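PDB 2BNL: RsbT co-antagonist protein RsbRA from Bacillus subtilis, which acts in the stressosome as a co-antagonist that modulates the RsbT kinase and so tunes sigma-B activity under salt and heat stress. Local coordinates for residues Arg94-Met99 and Trp114-Phe119. Sequence-based numbering, arbitrary orientation.
Sequences RLYTKM and WQIDRF
I116 of helix 109-135 carries this apolar contact, reaching helix 81-100 among L95, Y96 and M99. Its CD1 lies 3.7 Å from Y96 CA and 3.8 Å from Y96 CB, so the methyl rests on backbone as well as on the root of the side chain. It sits near the plane of the Y96 ring, at the edge. The I116 torsions explain this reach: chi1 of -71° sets CG1 beside the backbone N and anti to the carbonyl carbon, and chi2 of 165° extends CD1 toward helix 81-100. Looser packing completes the grip, with SE of selenomethionine M99 4.3 Å from I116 CD1 and L95 CD2 4.5 Å from I116 CG1. All four touching residues are buried and meet through apolar atoms, consistent with a hydrophobic contact.

Around this patch, F10 of helix 5-13 touches both L95 and M99, while the Y96 ring meets W114 of the second subunit, so Y96 borders both this contact and the subunit interface. The helix axes pass 10.8 Å apart, their directions 141° from each other, a separation filled mainly by I116. This is roughly antiparallel, oblique packing of the last two helices in the N-terminal domain of RsbRA, a nonheme globin fold.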
ATOM      1  N   ARG A  94      -9.445  -7.942   5.569  1.00 33.57           N
ATOM      2  CA  ARG A  94     -10.150  -9.095   5.922  1.00 35.29           C
ATOM      3  C   ARG A  94      -9.714  -9.725   7.226  1.00 34.02           C
ATOM      4  O   ARG A  94     -10.538 -10.224   7.963  1.00 33.31           O
ATOM      5  CB  ARG A  94     -10.172 -10.058   4.751  1.00 38.91           C
ATOM      6  CG  ARG A  94     -11.129  -9.484   3.658  1.00 40.92           C
ATOM      7  CD  ARG A  94     -11.380 -10.390   2.459  1.00 45.93           C
ATOM      8  NE  ARG A  94     -11.853  -9.576   1.306  1.00 51.60           N
ATOM      9  CZ  ARG A  94     -12.476 -10.048   0.217  1.00 55.68           C
ATOM     10  NH1 ARG A  94     -12.789 -11.339   0.106  1.00 56.78           N
ATOM     11  NH2 ARG A  94     -12.833  -9.220  -0.738  1.00 58.44           N
ATOM     12  N   LEU A  95      -8.432  -9.631   7.532  1.00 31.83           N
ATOM     13  CA  LEU A  95      -7.900 -10.049   8.811  1.00 31.77           C
ATOM     14  C   LEU A  95      -8.432  -9.100   9.915  1.00 31.44           C
ATOM     15  O   LEU A  95      -8.824  -9.532  11.022  1.00 30.15           O
ATOM     16  CB  LEU A  95      -6.362 -10.056   8.734  1.00 32.86           C
ATOM     17  CG  LEU A  95      -5.706 -10.074  10.128  1.00 34.37           C
ATOM     18  CD1 LEU A  95      -5.926 -11.480  10.636  1.00 37.25           C
ATOM     19  CD2 LEU A  95      -4.268  -9.759  10.146  1.00 40.27           C
ATOM     20  N   TYR A  96      -8.482  -7.794   9.616  1.00 31.59           N
ATOM     21  CA  TYR A  96      -9.106  -6.878  10.518  1.00 31.39           C
ATOM     22  C   TYR A  96     -10.536  -7.302  10.937  1.00 31.83           C
ATOM     23  O   TYR A  96     -10.861  -7.368  12.111  1.00 31.00           O
ATOM     24  CB  TYR A  96      -9.085  -5.437   9.985  1.00 31.53           C
ATOM     25  CG  TYR A  96     -10.025  -4.561  10.754  1.00 30.67           C
ATOM     26  CD1 TYR A  96      -9.668  -4.047  12.027  1.00 30.58           C
ATOM     27  CD2 TYR A  96     -11.285  -4.269  10.250  1.00 32.94           C
ATOM     28  CE1 TYR A  96     -10.519  -3.262  12.720  1.00 32.85           C
ATOM     29  CE2 TYR A  96     -12.167  -3.479  10.976  1.00 35.03           C
ATOM     30  CZ  TYR A  96     -11.745  -2.968  12.193  1.00 33.38           C
ATOM     31  OH  TYR A  96     -12.583  -2.161  12.859  1.00 36.95           O
ATOM     32  N   THR A  97     -11.366  -7.601   9.983  1.00 32.48           N
ATOM     33  CA  THR A  97     -12.784  -8.020  10.264  1.00 35.35           C
ATOM     34  C   THR A  97     -12.767  -9.254  11.213  1.00 37.15           C
ATOM     35  O   THR A  97     -13.473  -9.253  12.214  1.00 36.05           O
ATOM     36  CB  THR A  97     -13.461  -8.331   8.955  1.00 35.20           C
ATOM     37  OG1 THR A  97     -13.421  -7.179   8.111  1.00 34.94           O
ATOM     38  CG2 THR A  97     -14.951  -8.740   9.117  1.00 40.75           C
ATOM     39  N   LYS A  98     -11.904 -10.261  10.925  1.00 38.92           N
ATOM     40  CA  LYS A  98     -11.742 -11.430  11.784  1.00 40.31           C
ATOM     41  C   LYS A  98     -11.343 -11.055  13.182  1.00 39.74           C
ATOM     42  O   LYS A  98     -11.998 -11.461  14.160  1.00 39.36           O
ATOM     43  CB  LYS A  98     -10.714 -12.477  11.275  1.00 41.88           C
ATOM     44  CG  LYS A  98     -11.025 -13.165   9.969  1.00 47.40           C
ATOM     45  CD  LYS A  98     -12.548 -13.451   9.837  1.00 55.70           C
ATOM     46  CE  LYS A  98     -12.977 -14.405   8.672  1.00 55.35           C
ATOM     47  NZ  LYS A  98     -14.441 -14.306   8.627  1.00 56.81           N
HETATM   48  N   MSE A  99     -10.264 -10.305  13.296  1.00 37.78           N
HETATM   49  CA  MSE A  99      -9.745  -9.929  14.607  1.00 38.51           C
HETATM   50  C   MSE A  99     -10.660  -9.005  15.389  1.00 39.83           C
HETATM   51  O   MSE A  99     -10.771  -9.098  16.617  1.00 38.95           O
HETATM   52  CB  MSE A  99      -8.382  -9.247  14.446  1.00 37.77           C
HETATM   53  CG  MSE A  99      -7.342 -10.226  14.029  1.00 39.93           C
HETATM   54 SE   MSE A  99      -5.517  -9.439  14.127  1.00 45.58          SE
HETATM   55  CE  MSE A  99      -5.344  -9.371  16.216  1.00 38.19           C
ATOM     56  N   TRP A 114      -4.068   0.037  13.704  1.00 32.98           N
ATOM     57  CA  TRP A 114      -2.682   0.496  13.712  1.00 33.72           C
ATOM     58  C   TRP A 114      -1.668  -0.641  13.990  1.00 32.77           C
ATOM     59  O   TRP A 114      -0.508  -0.613  13.482  1.00 32.49           O
ATOM     60  CB  TRP A 114      -2.564   1.679  14.685  1.00 34.26           C
ATOM     61  CG  TRP A 114      -3.344   2.865  14.253  1.00 31.01           C
ATOM     62  CD1 TRP A 114      -4.188   3.558  15.014  1.00 39.46           C
ATOM     63  CD2 TRP A 114      -3.349   3.508  12.966  1.00 35.68           C
ATOM     64  NE1 TRP A 114      -4.783   4.555  14.298  1.00 38.72           N
ATOM     65  CE2 TRP A 114      -4.291   4.541  13.027  1.00 38.90           C
ATOM     66  CE3 TRP A 114      -2.677   3.276  11.736  1.00 37.66           C
ATOM     67  CZ2 TRP A 114      -4.542   5.378  11.963  1.00 36.58           C
ATOM     68  CZ3 TRP A 114      -2.917   4.083  10.704  1.00 38.19           C
ATOM     69  CH2 TRP A 114      -3.856   5.144  10.816  1.00 38.32           C
ATOM     70  N   GLN A 115      -2.088  -1.618  14.779  1.00 32.25           N
ATOM     71  CA  GLN A 115      -1.304  -2.832  15.016  1.00 33.01           C
ATOM     72  C   GLN A 115      -1.158  -3.621  13.782  1.00 30.48           C
ATOM     73  O   GLN A 115      -0.055  -4.066  13.384  1.00 28.99           O
ATOM     74  CB  GLN A 115      -1.972  -3.718  16.089  1.00 33.91           C
ATOM     75  CG  GLN A 115      -1.825  -3.164  17.485  1.00 37.74           C
ATOM     76  CD  GLN A 115      -2.558  -4.050  18.467  1.00 41.76           C
ATOM     77  OE1 GLN A 115      -3.597  -4.635  18.146  1.00 40.41           O
ATOM     78  NE2 GLN A 115      -1.932  -4.273  19.603  1.00 38.85           N
ATOM     79  N   ILE A 116      -2.242  -3.736  13.071  1.00 29.88           N
ATOM     80  CA  ILE A 116      -2.192  -4.433  11.805  1.00 30.54           C
ATOM     81  C   ILE A 116      -1.319  -3.756  10.772  1.00 31.82           C
ATOM     82  O   ILE A 116      -0.467  -4.432  10.102  1.00 30.86           O
ATOM     83  CB  ILE A 116      -3.611  -4.654  11.256  1.00 32.31           C
ATOM     84  CG1 ILE A 116      -4.338  -5.724  12.135  1.00 29.19           C
ATOM     85  CG2 ILE A 116      -3.546  -5.108   9.863  1.00 33.52           C
ATOM     86  CD1 ILE A 116      -5.821  -5.778  11.946  1.00 33.08           C
ATOM     87  N   ASP A 117      -1.478  -2.444  10.684  1.00 29.79           N
ATOM     88  CA  ASP A 117      -0.746  -1.621   9.694  1.00 31.80           C
ATOM     89  C   ASP A 117       0.795  -1.715  10.016  1.00 31.30           C
ATOM     90  O   ASP A 117       1.613  -1.874   9.148  1.00 30.79           O
ATOM     91  CB  ASP A 117      -1.228  -0.176   9.817  1.00 32.25           C
ATOM     92  CG  ASP A 117      -0.473   0.777   8.928  1.00 36.96           C
ATOM     93  OD1 ASP A 117      -0.760   0.763   7.747  1.00 40.15           O
ATOM     94  OD2 ASP A 117       0.454   1.418   9.431  1.00 35.85           O
ATOM     95  N   ARG A 118       1.110  -1.572  11.275  1.00 29.87           N
ATOM     96  CA  ARG A 118       2.502  -1.633  11.723  1.00 33.94           C
ATOM     97  C   ARG A 118       3.229  -2.923  11.265  1.00 32.24           C
ATOM     98  O   ARG A 118       4.402  -2.932  10.897  1.00 31.99           O
ATOM     99  CB  ARG A 118       2.519  -1.552  13.189  1.00 34.70           C
ATOM    100  CG  ARG A 118       3.670  -0.880  13.673  1.00 45.81           C
ATOM    101  CD  ARG A 118       3.874  -1.067  15.160  1.00 54.85           C
ATOM    102  NE  ARG A 118       5.348  -1.017  15.360  1.00 61.18           N
ATOM    103  CZ  ARG A 118       6.169  -2.062  15.464  1.00 59.43           C
ATOM    104  NH1 ARG A 118       5.720  -3.282  15.473  1.00 50.01           N
ATOM    105  NH2 ARG A 118       7.477  -1.854  15.597  1.00 65.29           N
ATOM    106  N   PHE A 119       2.533  -4.028  11.395  1.00 31.33           N
ATOM    107  CA  PHE A 119       3.066  -5.337  10.986  1.00 29.87           C
ATOM    108  C   PHE A 119       3.168  -5.513   9.468  1.00 29.95           C
ATOM    109  O   PHE A 119       4.193  -5.919   8.955  1.00 30.84           O
ATOM    110  CB  PHE A 119       2.262  -6.411  11.653  1.00 29.41           C
ATOM    111  CG  PHE A 119       2.683  -7.779  11.314  1.00 31.05           C
ATOM    112  CD1 PHE A 119       3.873  -8.265  11.743  1.00 41.04           C
ATOM    113  CD2 PHE A 119       1.925  -8.542  10.403  1.00 31.39           C
ATOM    114  CE1 PHE A 119       4.285  -9.620  11.407  1.00 41.29           C
ATOM    115  CE2 PHE A 119       2.327  -9.788  10.025  1.00 36.44           C
ATOM    116  CZ  PHE A 119       3.485 -10.364  10.547  1.00 34.87           C
TER